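Local coordinates for tumour necrosis factor receptor (Ectromelia virus, PDB 3ON9), which probably blunts host immune defence by binding tumour necrosis factor and chemokines outside the cell, its chemokine-binding SECRET domain being the part described here, at residues Asn7-Glu12 with Val125-Ala130; Tyr16-Thr21 with Tyr56-Lys61; Ser36-Thr41 with Leu85-Asn90; Pro49-Asp54 with Phe67-Lys72; Arg96-Thr101 with Glu111-Val116. All blocks are in the same frame, centred on the assembly; numbering follows the deposited sequence. Where two conformers were deposited one is given.

Contact 1. Residues Asn7-Glu12 with Val125-Ala130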
# COMPACT_ATOMS: atom_id res chain seq x y z
N ASN A 7 -0.67 -14.58 7.17
CA ASN A 7 0.12 -14.03 8.27
C ASN A 7 0.98 -12.85 7.81
O ASN A 7 1.82 -12.37 8.55
CB ASN A 7 1.00 -15.10 8.95
CG ASN A 7 1.88 -15.85 7.96
OD1 ASN A 7 1.85 -15.59 6.77
ND2 ASN A 7 2.68 -16.78 8.47
N SER A 8 0.75 -12.42 6.57
CA SER A 8 1.58 -11.37 5.97
C SER A 8 0.71 -10.44 5.14
O SER A 8 -0.10 -10.91 4.35
CB SER A 8 2.63 -12.01 5.06
OG SER A 8 3.35 -11.02 4.34
N ILE A 9 0.88 -9.13 5.32
CA ILE A 9 0.22 -8.15 4.45
C ILE A 9 1.29 -7.22 3.89
O ILE A 9 2.13 -6.70 4.63
CB ILE A 9 -0.85 -7.29 5.17
CG1 ILE A 9 -1.78 -8.15 6.02
CG2 ILE A 9 -1.68 -6.52 4.15
CD1 ILE A 9 -2.81 -7.33 6.81
N ASP A 10 1.22 -7.02 2.58
CA ASP A 10 2.14 -6.18 1.84
C ASP A 10 1.28 -5.16 1.12
O ASP A 10 0.30 -5.51 0.47
CB ASP A 10 2.93 -7.06 0.85
CG ASP A 10 3.51 -6.28 -0.32
OD1 ASP A 10 4.63 -5.76 -0.17
OD2 ASP A 10 2.85 -6.23 -1.38
N VAL A 11 1.61 -3.88 1.29
CA VAL A 11 0.92 -2.82 0.58
C VAL A 11 1.97 -2.05 -0.22
O VAL A 11 2.97 -1.62 0.34
CB VAL A 11 0.19 -1.87 1.56
CG1 VAL A 11 -0.47 -0.72 0.80
CG2 VAL A 11 -0.85 -2.63 2.37
N GLU A 12 1.75 -1.93 -1.53
CA GLU A 12 2.67 -1.22 -2.41
C GLU A 12 1.94 -0.12 -3.12
O GLU A 12 0.82 -0.32 -3.60
CB GLU A 12 3.25 -2.15 -3.47
CG GLU A 12 4.00 -3.34 -2.92
CD GLU A 12 4.13 -4.45 -3.95
OE1 GLU A 12 4.74 -4.21 -5.02
OE2 GLU A 12 3.61 -5.55 -3.69
N VAL A 125 -1.64 0.45 -7.04
CA VAL A 125 -1.68 -0.04 -5.67
C VAL A 125 -1.81 -1.55 -5.68
O VAL A 125 -2.59 -2.11 -6.46
CB VAL A 125 -2.86 0.58 -4.91
CG1 VAL A 125 -3.00 -0.05 -3.53
CG2 VAL A 125 -2.64 2.08 -4.79
N TYR A 126 -1.03 -2.22 -4.84
CA TYR A 126 -1.20 -3.65 -4.60
C TYR A 126 -1.36 -3.90 -3.12
O TYR A 126 -0.54 -3.45 -2.32
CB TYR A 126 -0.01 -4.45 -5.13
CG TYR A 126 0.38 -4.13 -6.55
CD1 TYR A 126 -0.19 -4.80 -7.63
CD2 TYR A 126 1.33 -3.15 -6.82
CE1 TYR A 126 0.18 -4.48 -8.94
CE2 TYR A 126 1.70 -2.84 -8.11
CZ TYR A 126 1.13 -3.50 -9.16
OH TYR A 126 1.54 -3.17 -10.44
N ILE A 127 -2.42 -4.61 -2.76
CA ILE A 127 -2.59 -5.07 -1.38
C ILE A 127 -2.55 -6.58 -1.44
O ILE A 127 -3.38 -7.21 -2.09
CB ILE A 127 -3.93 -4.60 -0.81
CG1 ILE A 127 -3.98 -3.07 -0.85
CG2 ILE A 127 -4.09 -5.11 0.64
CD1 ILE A 127 -5.34 -2.48 -0.55
N VAL A 128 -1.56 -7.17 -0.78
CA VAL A 128 -1.24 -8.58 -0.96
C VAL A 128 -1.27 -9.30 0.37
O VAL A 128 -0.52 -8.96 1.29
CB VAL A 128 0.14 -8.73 -1.61
CG1 VAL A 128 0.47 -10.21 -1.83
CG2 VAL A 128 0.17 -7.98 -2.94
N TYR A 129 -2.15 -10.28 0.47
CA TYR A 129 -2.26 -11.09 1.67
C TYR A 129 -1.67 -12.46 1.37
O TYR A 129 -2.04 -13.12 0.38
CB TYR A 129 -3.72 -11.27 2.04
CG TYR A 129 -4.52 -9.99 2.16
CD1 TYR A 129 -4.76 -9.43 3.41
CD2 TYR A 129 -5.07 -9.37 1.03
CE1 TYR A 129 -5.51 -8.28 3.53
CE2 TYR A 129 -5.82 -8.21 1.16
CZ TYR A 129 -6.04 -7.68 2.41
OH TYR A 129 -6.80 -6.55 2.56
N ALA A 130 -0.75 -12.90 2.23
CA ALA A 130 -0.11 -14.20 2.05
C ALA A 130 -0.04 -15.00 3.33
O ALA A 130 0.28 -14.47 4.39
CB ALA A 130 1.29 -14.02 1.47
O HOH W 1 2.12 -10.27 1.94
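Ser8 to Glu12 and Tyr126 to Ala130 pair as antiparallel strands, their axes 4.7 Å apart. Asp10 with Val128 and Glu12 with Tyr126 each close a full ring of two backbone hydrogen bonds. At the start, Asn7 and Ser8 both face Ala130 in a classic beta bulge. Ala130 O accepts from Asn7 N at 2.9 Å and only weakly from Ser8 N. On the buried face, Ile9 lies beside Tyr129, CG1 4.2 Å from CD1, and Ile127 CG2 sits near Val11 CG2. Tyr129 OH bonds to Glu111 on the opposing sheet. On the other face, whose residues are partly exposed, Asp10 OD2 rests 3.6 Å from Val128 CG2, and Glu12 CB approaches the edge of the Tyr126 ring. A water joins Ser8 OG to Val128 O. Asp10 OD2 and Glu12 OE2 are 2.5 Å apart. Two oxygens this close suggest that one of the acids probably holds a proton.

Contact 2. Residues Tyr16-Thr21 with Tyr56-Lys61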
# COMPACT_ATOMS: atom_id res chain seq x y z
N TYR A 16 3.70 8.15 -10.35
CA TYR A 16 4.41 8.98 -11.31
C TYR A 16 3.51 10.13 -11.74
O TYR A 16 2.33 9.93 -11.98
CB TYR A 16 4.79 8.15 -12.55
CG TYR A 16 5.72 8.88 -13.48
CD1 TYR A 16 7.09 8.72 -13.38
CD2 TYR A 16 5.23 9.75 -14.43
CE1 TYR A 16 7.96 9.40 -14.21
CE2 TYR A 16 6.09 10.44 -15.28
CZ TYR A 16 7.45 10.25 -15.16
OH TYR A 16 8.30 10.93 -15.99
N PRO A 17 4.06 11.36 -11.81
CA PRO A 17 5.42 11.73 -11.44
C PRO A 17 5.48 12.27 -10.01
O PRO A 17 4.51 12.88 -9.53
CB PRO A 17 5.73 12.91 -12.38
CG PRO A 17 4.36 13.50 -12.72
CD PRO A 17 3.29 12.51 -12.32
N VAL A 18 6.61 12.06 -9.34
CA VAL A 18 6.84 12.71 -8.06
C VAL A 18 7.96 13.73 -8.20
O VAL A 18 8.86 13.56 -9.04
CB VAL A 18 7.14 11.73 -6.90
CG1 VAL A 18 5.94 10.80 -6.67
CG2 VAL A 18 8.41 10.92 -7.14
N ASN A 19 7.88 14.79 -7.41
CA ASN A 19 8.85 15.87 -7.46
C ASN A 19 9.72 15.95 -6.22
O ASN A 19 10.66 16.74 -6.17
CB ASN A 19 8.12 17.20 -7.62
CG ASN A 19 7.30 17.26 -8.88
OD1 ASN A 19 7.85 17.25 -9.99
ND2 ASN A 19 5.98 17.32 -8.73
N LYS A 20 9.37 15.16 -5.21
CA LYS A 20 10.07 15.20 -3.92
C LYS A 20 10.60 13.82 -3.56
O LYS A 20 9.94 12.81 -3.82
CB LYS A 20 9.13 15.66 -2.81
CG LYS A 20 8.40 16.97 -3.07
CD LYS A 20 9.36 18.11 -3.27
CE LYS A 20 8.58 19.40 -3.48
NZ LYS A 20 9.50 20.55 -3.69
N THR A 21 11.78 13.80 -2.96
CA THR A 21 12.39 12.54 -2.54
C THR A 21 12.38 12.39 -1.03
O THR A 21 12.38 11.28 -0.50
CB THR A 21 13.82 12.37 -3.10
OG1 THR A 21 14.66 13.43 -2.63
CG2 THR A 21 13.80 12.39 -4.63
N TYR A 56 9.85 4.48 0.73
CA TYR A 56 9.51 5.41 -0.34
C TYR A 56 10.84 5.72 -1.02
O TYR A 56 11.74 6.30 -0.42
CB TYR A 56 8.88 6.69 0.25
CG TYR A 56 8.65 7.80 -0.75
CD1 TYR A 56 7.49 7.85 -1.52
CD2 TYR A 56 9.59 8.81 -0.92
CE1 TYR A 56 7.28 8.86 -2.45
CE2 TYR A 56 9.39 9.83 -1.84
CZ TYR A 56 8.23 9.85 -2.60
OH TYR A 56 8.03 10.87 -3.50
N SER A 57 10.97 5.30 -2.27
CA SER A 57 12.24 5.37 -2.97
C SER A 57 12.00 5.81 -4.41
O SER A 57 11.06 5.34 -5.06
CB SER A 57 12.94 4.01 -2.92
OG SER A 57 14.25 4.10 -3.45
N VAL A 58 12.86 6.70 -4.90
CA VAL A 58 12.61 7.40 -6.14
C VAL A 58 13.76 7.27 -7.14
O VAL A 58 14.95 7.33 -6.77
CB VAL A 58 12.35 8.91 -5.88
CG1 VAL A 58 12.16 9.65 -7.20
CG2 VAL A 58 11.12 9.10 -4.97
N VAL A 59 13.41 7.10 -8.41
CA VAL A 59 14.38 7.18 -9.50
C VAL A 59 13.79 8.19 -10.47
O VAL A 59 12.73 7.95 -11.06
CB VAL A 59 14.57 5.84 -10.21
CG1 VAL A 59 15.42 6.01 -11.47
CG2 VAL A 59 15.19 4.83 -9.25
N ASP A 60 14.47 9.32 -10.60
CA ASP A 60 13.98 10.49 -11.33
C ASP A 60 12.63 10.95 -10.78
O ASP A 60 12.57 11.53 -9.70
CB ASP A 60 13.97 10.25 -12.84
CG ASP A 60 13.90 11.54 -13.64
OD1 ASP A 60 14.15 12.63 -13.08
OD2 ASP A 60 13.59 11.46 -14.84
N LYS A 61 11.55 10.71 -11.52
CA LYS A 61 10.23 11.13 -11.05
C LYS A 61 9.34 9.94 -10.74
O LYS A 61 8.14 10.09 -10.55
CB LYS A 61 9.55 12.04 -12.08
CG LYS A 61 10.27 13.36 -12.34
CD LYS A 61 9.50 14.16 -13.39
CE LYS A 61 10.01 15.59 -13.49
NZ LYS A 61 11.29 15.67 -14.23
O HOH W 2 11.53 13.75 -8.31
O HOH W 3 12.92 8.71 -1.53
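Tyr56 meets the loop 16-21 through its hydroxyl. Its CB points toward the loop, and CG stands anti to the backbone N (chi1 173°). OH donates to Lys20 O at 2.7 Å, with the donor tilted 22° from the carbonyl plane. Val18 reaches this hydroxyl tip to tip, its CB 3.6 Å from OH. Lys20 O and Thr21 O both lie at the edge of the Tyr56 ring, near its plane. A water can donate to Tyr56 O or to Thr21 O. Val58 comes next on the same side of the strand. Its CG2 packs 3.9 Å from Val18 CG2, and its CB meets Thr21 CG2, the two side chains crossing at about a right angle. Asp60 takes part through its carbonyl, which shares a water with Val18 O. Lys61 closes the contact. Its O accepts from Val18 N at 2.8 Å and also lies 3.3 Å from Tyr16 CD1. Its CB touches Tyr16 CE1 at 3.7 Å, and its CD lies near Pro17 CB. The peptide bond before Pro17 is cis. The loop follows strand 8-16, and strand 51-59 is an outer strand of the same sheet. Ala63 of the adjacent strand 62-69 touches Val18, Tyr56 and Val58. Glu37, just before strand 38-45 of the other sheet, accepts from Asn19 N.

Contact 3. Residues Ser36-Thr41 with Leu85-Asn90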
# COMPACT_ATOMS: atom_id res chain seq x y z
N SER A 36 6.05 16.60 0.95
CA SER A 36 5.33 17.86 1.03
C SER A 36 4.27 17.95 -0.06
O SER A 36 3.52 18.92 -0.10
CB SER A 36 6.29 19.03 0.89
OG SER A 36 7.01 18.95 -0.33
N GLU A 37 4.20 16.95 -0.95
CA GLU A 37 3.22 17.00 -2.05
C GLU A 37 2.22 15.83 -2.06
O GLU A 37 1.18 15.91 -2.72
CB GLU A 37 3.93 17.10 -3.41
CG GLU A 37 4.62 15.81 -3.80
CD GLU A 37 5.33 15.88 -5.14
OE1 GLU A 37 5.19 16.88 -5.87
OE2 GLU A 37 6.04 14.90 -5.45
N LEU A 38 2.54 14.76 -1.34
CA LEU A 38 1.70 13.56 -1.34
C LEU A 38 1.69 12.91 0.03
O LEU A 38 2.73 12.82 0.66
CB LEU A 38 2.23 12.53 -2.36
CG LEU A 38 1.84 12.74 -3.82
CD1 LEU A 38 2.85 12.07 -4.76
CD2 LEU A 38 0.44 12.22 -4.07
N THR A 39 0.52 12.46 0.49
CA THR A 39 0.46 11.70 1.73
C THR A 39 -0.27 10.39 1.45
O THR A 39 -1.33 10.38 0.82
CB THR A 39 -0.29 12.45 2.85
OG1 THR A 39 0.35 13.71 3.08
CG2 THR A 39 -0.27 11.63 4.15
N ILE A 40 0.32 9.30 1.91
CA ILE A 40 -0.32 7.99 1.82
C ILE A 40 -0.70 7.56 3.23
O ILE A 40 0.17 7.46 4.10
CB ILE A 40 0.60 6.95 1.19
CG1 ILE A 40 1.12 7.43 -0.17
CG2 ILE A 40 -0.14 5.61 1.05
CD1 ILE A 40 2.27 6.59 -0.72
N THR A 41 -1.99 7.30 3.44
CA THR A 41 -2.52 6.94 4.76
C THR A 41 -3.15 5.55 4.72
O THR A 41 -4.05 5.27 3.91
CB THR A 41 -3.58 7.97 5.23
OG1 THR A 41 -2.99 9.28 5.26
CG2 THR A 41 -4.11 7.61 6.63
N LEU A 85 -6.73 2.65 2.27
CA LEU A 85 -5.57 3.37 1.82
C LEU A 85 -6.04 4.61 1.09
O LEU A 85 -6.92 4.52 0.24
CB LEU A 85 -4.80 2.49 0.83
CG LEU A 85 -3.39 2.89 0.46
CD1 LEU A 85 -2.47 2.82 1.70
CD2 LEU A 85 -2.87 1.99 -0.65
N GLU A 86 -5.47 5.75 1.42
CA GLU A 86 -5.79 7.00 0.74
C GLU A 86 -4.51 7.66 0.28
O GLU A 86 -3.55 7.77 1.04
CB GLU A 86 -6.55 7.94 1.69
CG GLU A 86 -6.79 9.33 1.12
CD GLU A 86 -7.03 10.38 2.20
OE1 GLU A 86 -8.21 10.72 2.45
OE2 GLU A 86 -6.04 10.86 2.81
N ILE A 87 -4.50 8.07 -0.99
CA ILE A 87 -3.39 8.85 -1.53
C ILE A 87 -3.89 10.28 -1.71
O ILE A 87 -4.80 10.54 -2.51
CB ILE A 87 -2.89 8.26 -2.88
CG1 ILE A 87 -2.35 6.83 -2.69
CG2 ILE A 87 -1.80 9.16 -3.49
CD1 ILE A 87 -3.41 5.73 -2.67
N LYS A 88 -3.29 11.21 -0.97
CA LYS A 88 -3.75 12.60 -0.94
C LYS A 88 -2.75 13.55 -1.59
O LYS A 88 -1.63 13.71 -1.11
CB LYS A 88 -4.02 13.03 0.51
CG LYS A 88 -4.19 14.54 0.73
CD LYS A 88 -5.41 15.08 -0.02
CE LYS A 88 -5.88 16.42 0.55
NZ LYS A 88 -4.80 17.46 0.57
N CYS A 89 -3.17 14.15 -2.71
CA CYS A 89 -2.38 15.17 -3.41
C CYS A 89 -2.48 16.49 -2.68
O CYS A 89 -3.51 16.80 -2.10
CB CYS A 89 -2.92 15.40 -4.83
SG CYS A 89 -2.75 14.00 -5.97
N ASN A 90 -1.42 17.28 -2.77
CA ASN A 90 -1.35 18.54 -2.03
C ASN A 90 -2.59 19.41 -2.16
O ASN A 90 -3.10 19.88 -1.15
CB ASN A 90 -0.11 19.34 -2.44
CG ASN A 90 -0.01 20.64 -1.68
OD1 ASN A 90 0.36 20.65 -0.50
ND2 ASN A 90 -0.36 21.73 -2.35
O HOH W 4 -3.42 10.48 2.93
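Leu38 and Ile87 meet where strands 38-45 and 82-89 run antiparallel inside one sheet of the SECRET beta-sandwich. Leu38 CB leaves the strand on the buried face, the same face as Ile40. CG follows anti to the carbonyl carbon (chi1 -82°). From there CD2 turns toward the other strand. It touches Ile87 CG2 at 3.8 Å, Lys88 O at 3.9 Å and Cys89 SG at 4.1 Å. Cys89 is itself tied to Cys119 by a disulfide, and Leu38 also touches Cys119. Further on, Ile40 and Leu85 lie side by side, with Ile40 CG2 3.7 Å from Leu85 CD1. In the backbone, Thr39 with Lys88 and Thr41 with Glu86 each exchange two hydrogen bonds. The bond from Asn90 N to Glu37 O, where the strands run out, is weak. The opposite face is polar. Lys88 bends back to give NZ to Cys89 O of its own strand. Thr39 OG1 is bonded to Ser34 OG of the adjacent strand. Near the other end, one water sits 2.7 Å from Thr41 OG1 and can donate to Glu86 OE2 at 2.7 Å.

Contact 4. Residues Pro49-Asp54 with Phe67-Lys72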
# COMPACT_ATOMS: atom_id res chain seq x y z
N PRO A 49 -1.97 -9.21 11.70
CA PRO A 49 -0.54 -8.96 11.47
C PRO A 49 -0.23 -7.48 11.61
O PRO A 49 -0.94 -6.66 11.03
CB PRO A 49 -0.35 -9.39 10.01
CG PRO A 49 -1.44 -10.44 9.80
CD PRO A 49 -2.61 -9.89 10.56
N VAL A 50 0.82 -7.15 12.36
CA VAL A 50 1.12 -5.74 12.67
C VAL A 50 2.07 -5.12 11.64
O VAL A 50 3.06 -5.72 11.22
CB VAL A 50 1.62 -5.53 14.12
CG1 VAL A 50 0.58 -6.06 15.11
CG2 VAL A 50 2.95 -6.21 14.34
N PHE A 51 1.74 -3.91 11.21
CA PHE A 51 2.60 -3.22 10.27
C PHE A 51 3.84 -2.70 10.98
O PHE A 51 3.73 -2.02 12.01
CB PHE A 51 1.83 -2.10 9.56
CG PHE A 51 0.93 -2.61 8.48
CD1 PHE A 51 1.40 -2.77 7.18
CD2 PHE A 51 -0.37 -2.99 8.76
CE1 PHE A 51 0.58 -3.26 6.17
CE2 PHE A 51 -1.21 -3.48 7.77
CZ PHE A 51 -0.73 -3.63 6.47
N ILE A 52 5.01 -3.03 10.44
CA ILE A 52 6.28 -2.75 11.10
C ILE A 52 7.25 -1.91 10.30
O ILE A 52 8.21 -1.38 10.85
CB ILE A 52 7.03 -4.05 11.48
CG1 ILE A 52 7.33 -4.89 10.23
CG2 ILE A 52 6.26 -4.85 12.54
CD1 ILE A 52 8.13 -6.13 10.53
N GLY A 53 7.01 -1.79 8.99
CA GLY A 53 7.97 -1.09 8.17
C GLY A 53 7.33 -0.43 6.98
O GLY A 53 6.23 -0.80 6.57
N ASP A 54 8.03 0.55 6.43
CA ASP A 54 7.58 1.19 5.20
C ASP A 54 8.75 1.72 4.40
O ASP A 54 9.89 1.66 4.85
CB ASP A 54 6.54 2.28 5.45
CG ASP A 54 7.01 3.35 6.41
OD1 ASP A 54 8.24 3.55 6.57
OD2 ASP A 54 6.12 3.99 6.99
N PHE A 67 4.00 -0.35 2.69
CA PHE A 67 4.01 -0.73 4.11
C PHE A 67 3.94 -2.25 4.17
O PHE A 67 3.32 -2.87 3.31
CB PHE A 67 2.77 -0.20 4.83
CG PHE A 67 2.49 1.27 4.64
CD1 PHE A 67 2.77 2.18 5.65
CD2 PHE A 67 1.88 1.73 3.47
CE1 PHE A 67 2.49 3.53 5.50
CE2 PHE A 67 1.59 3.07 3.30
CZ PHE A 67 1.90 3.98 4.32
N PHE A 68 4.54 -2.87 5.18
CA PHE A 68 4.42 -4.31 5.31
C PHE A 68 4.43 -4.75 6.77
O PHE A 68 4.89 -4.02 7.65
CB PHE A 68 5.53 -5.03 4.54
CG PHE A 68 6.91 -4.67 5.00
CD1 PHE A 68 7.56 -5.45 5.95
CD2 PHE A 68 7.55 -3.56 4.50
CE1 PHE A 68 8.84 -5.11 6.39
CE2 PHE A 68 8.82 -3.21 4.92
CZ PHE A 68 9.47 -3.99 5.87
N THR A 69 3.93 -5.95 7.00
CA THR A 69 3.78 -6.46 8.35
C THR A 69 4.85 -7.44 8.73
O THR A 69 5.55 -8.00 7.89
CB THR A 69 2.45 -7.23 8.51
OG1 THR A 69 2.50 -8.43 7.73
CG2 THR A 69 1.28 -6.39 8.07
N ASN A 70 4.95 -7.67 10.03
CA ASN A 70 5.57 -8.86 10.55
C ASN A 70 4.85 -10.07 9.95
O ASN A 70 3.65 -10.01 9.70
CB ASN A 70 5.40 -8.85 12.07
CG ASN A 70 5.83 -10.16 12.72
OD1 ASN A 70 6.89 -10.70 12.41
ND2 ASN A 70 5.00 -10.67 13.62
N ASP A 71 5.57 -11.15 9.70
CA ASP A 71 4.93 -12.31 9.09
C ASP A 71 4.84 -13.54 10.00
O ASP A 71 4.72 -14.66 9.51
CB ASP A 71 5.59 -12.66 7.75
CG ASP A 71 7.08 -12.91 7.88
OD1 ASP A 71 7.74 -13.09 6.83
OD2 ASP A 71 7.60 -12.91 9.02
N LYS A 72 4.87 -13.33 11.32
CA LYS A 72 4.87 -14.45 12.27
C LYS A 72 3.51 -14.77 12.91
O LYS A 72 3.35 -15.83 13.52
CB LYS A 72 5.93 -14.24 13.35
CG LYS A 72 7.34 -14.03 12.81
CD LYS A 72 7.75 -15.15 11.86
CE LYS A 72 8.96 -14.75 11.02
NZ LYS A 72 9.10 -15.60 9.79
O HOH W 5 2.27 -9.57 13.46
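Thr69 turns CG2 anti to its carbonyl carbon, and Phe51 puts CG anti to its own (chi1 -78°). These torsions help bring methyl and ring together. Thr69 CG2 stands 3.5 Å above the centre of the Phe51 ring, almost exactly on the normal, in a CH-pi contact. The ring's CD1 also meets Phe67 CB at 3.7 Å. Phe68 holds CG between the backbone N and the carbonyl carbon (chi1 60°), and its ring lies with one face over Gly53 CA, 4.2 Å from the ring centroid. Ile52 and Gly53 both face Phe68 in a classic beta bulge. Phe68 O accepts from Ile52 N at 3.0 Å and weakly from Gly53 N. The return bond runs from Phe68 N to Gly53 O. Past the bulge, Asn70 N gives a bond to Val50 O at 3.0 Å. A water joins Val50 N to Asn70 ND2. Asp54 CB packs on Phe67 CD1, while its OD2 bonds to Ser25 OG. The contact lies at the open end of the hairpin of strands 51-59 and 62-69. Strand 8-16 flanks strand 62-69, and Phe51 and Phe67 pack against strand 38-45 of the opposing sheet.

Contact 5. Residues Arg96-Thr101 with Glu111-Val116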
# COMPACT_ATOMS: atom_id res chain seq x y z
N ARG A 96 -12.00 10.11 -4.65
CA ARG A 96 -12.64 9.14 -5.53
C ARG A 96 -12.08 7.76 -5.23
O ARG A 96 -10.98 7.62 -4.71
CB ARG A 96 -12.46 9.50 -7.00
CG ARG A 96 -11.10 9.21 -7.56
CD ARG A 96 -11.07 9.52 -9.06
NE ARG A 96 -9.77 9.23 -9.66
CZ ARG A 96 -9.52 8.15 -10.39
NH1 ARG A 96 -10.47 7.26 -10.61
NH2 ARG A 96 -8.31 7.97 -10.91
N GLN A 97 -12.87 6.74 -5.53
CA GLN A 97 -12.51 5.37 -5.23
C GLN A 97 -11.91 4.70 -6.46
O GLN A 97 -12.35 4.94 -7.58
CB GLN A 97 -13.75 4.61 -4.74
CG GLN A 97 -14.08 3.35 -5.49
CD GLN A 97 -15.48 2.83 -5.18
OE1 GLN A 97 -15.85 2.70 -4.02
NE2 GLN A 97 -16.26 2.52 -6.22
N LEU A 98 -10.88 3.89 -6.23
CA LEU A 98 -10.31 3.04 -7.27
C LEU A 98 -10.94 1.65 -7.18
O LEU A 98 -11.28 1.17 -6.10
CB LEU A 98 -8.79 2.93 -7.13
CG LEU A 98 -8.04 4.26 -7.17
CD1 LEU A 98 -6.55 4.01 -7.29
CD2 LEU A 98 -8.54 5.14 -8.31
N THR A 99 -11.10 1.02 -8.34
CA THR A 99 -11.70 -0.30 -8.43
C THR A 99 -10.61 -1.31 -8.75
O THR A 99 -9.81 -1.08 -9.65
CB THR A 99 -12.77 -0.33 -9.52
OG1 THR A 99 -13.84 0.55 -9.15
CG2 THR A 99 -13.34 -1.73 -9.71
N PRO A 100 -10.58 -2.43 -8.00
CA PRO A 100 -9.52 -3.43 -8.21
C PRO A 100 -9.74 -4.19 -9.51
O PRO A 100 -10.84 -4.18 -10.07
CB PRO A 100 -9.69 -4.39 -7.03
CG PRO A 100 -10.88 -3.98 -6.30
CD PRO A 100 -11.56 -2.84 -6.99
N THR A 101 -8.70 -4.85 -9.99
CA THR A 101 -8.83 -5.55 -11.26
C THR A 101 -9.43 -6.95 -11.12
O THR A 101 -9.77 -7.58 -12.12
CB THR A 101 -7.49 -5.64 -12.00
OG1 THR A 101 -6.57 -6.40 -11.21
CG2 THR A 101 -6.93 -4.24 -12.27
N GLU A 111 -10.95 -4.36 1.35
CA GLU A 111 -10.05 -3.24 1.15
C GLU A 111 -10.69 -2.12 0.32
O GLU A 111 -11.57 -2.37 -0.51
CB GLU A 111 -8.70 -3.69 0.59
CG GLU A 111 -8.73 -4.62 -0.61
CD GLU A 111 -9.21 -6.04 -0.30
OE1 GLU A 111 -8.79 -6.67 0.70
OE2 GLU A 111 -10.04 -6.52 -1.08
N THR A 112 -10.27 -0.89 0.61
CA THR A 112 -10.68 0.26 -0.19
C THR A 112 -9.46 1.12 -0.44
O THR A 112 -8.60 1.28 0.43
CB THR A 112 -11.76 1.13 0.49
OG1 THR A 112 -11.17 1.93 1.53
CG2 THR A 112 -12.87 0.25 1.03
N VAL A 113 -9.39 1.66 -1.65
CA VAL A 113 -8.30 2.52 -2.06
C VAL A 113 -8.91 3.77 -2.65
O VAL A 113 -9.77 3.71 -3.53
CB VAL A 113 -7.42 1.84 -3.12
CG1 VAL A 113 -6.41 2.84 -3.67
CG2 VAL A 113 -6.74 0.61 -2.51
N THR A 114 -8.48 4.92 -2.13
CA THR A 114 -9.04 6.21 -2.49
C THR A 114 -7.92 7.14 -2.93
O THR A 114 -6.82 7.06 -2.40
CB THR A 114 -9.73 6.85 -1.27
OG1 THR A 114 -10.92 6.12 -0.96
CG2 THR A 114 -10.09 8.31 -1.55
N VAL A 115 -8.20 8.02 -3.89
CA VAL A 115 -7.24 9.04 -4.29
C VAL A 115 -7.93 10.41 -4.23
O VAL A 115 -9.12 10.53 -4.55
CB VAL A 115 -6.65 8.77 -5.69
CG1 VAL A 115 -7.76 8.64 -6.75
CG2 VAL A 115 -5.65 9.84 -6.07
N VAL A 116 -7.19 11.43 -3.79
CA VAL A 116 -7.72 12.78 -3.65
C VAL A 116 -6.86 13.73 -4.48
O VAL A 116 -5.71 14.02 -4.14
CB VAL A 116 -7.78 13.24 -2.16
CG1 VAL A 116 -8.58 14.54 -2.04
CG2 VAL A 116 -8.41 12.15 -1.26
O HOH W 6 -11.61 0.91 -3.48
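Arg96 and Val115 lie side by side and point the same way. Arg96 runs extended from CG to NE, with Val115 CG1 beside it. That methyl is 3.5 Å from Arg96 CG and 3.6 Å from Arg96 NE. It stands between the backbone N and carbonyl carbon of Val115 (chi1 56°). Leu98 crosses both valines obliquely, with CD1 3.8 Å from Val113 CG1 and CD2 3.9 Å from Val115 CG1. The same CD2 lies over one face of the Arg96 guanidinium, offset toward the rim. Leu98 also packs on Leu123 and Tyr144 of the other sheet. The backbones are joined by two bonds between Arg96 and Val115, and by a nearly straight one (177°) from Leu98 N to Val113 O. Beyond it, a water bridges Leu98 O and Val113 N. This is a short antiparallel edge pairing in a beta-sandwich, with strand 95-97 one of the two outermost strands of its sheet within the chain.

Contacts 1, 2 and 4 reach one sheet of the sandwich; 2 and 4 both use strand 51-59. Contacts 3 and 5 share the other, where strands 82-89 and 110-116 pair. The sheets pack face to face: Val11 and Val125 of contact 1 meet Leu85 of contact 3, and Ile127 meets Val113 of contact 5. Contact 1 is the most central, its centre about 7 Å from the centre of the chain. Contact 2, centred about 16 Å from it, is a surface contact held by a tyrosine hydroxyl, waters and one backbone bond. Contact 3 has one apolar and one polar face; the second face of contact 1 is mixed. Contact 4 adds aromatic packing, and contact 5 runs out into loop.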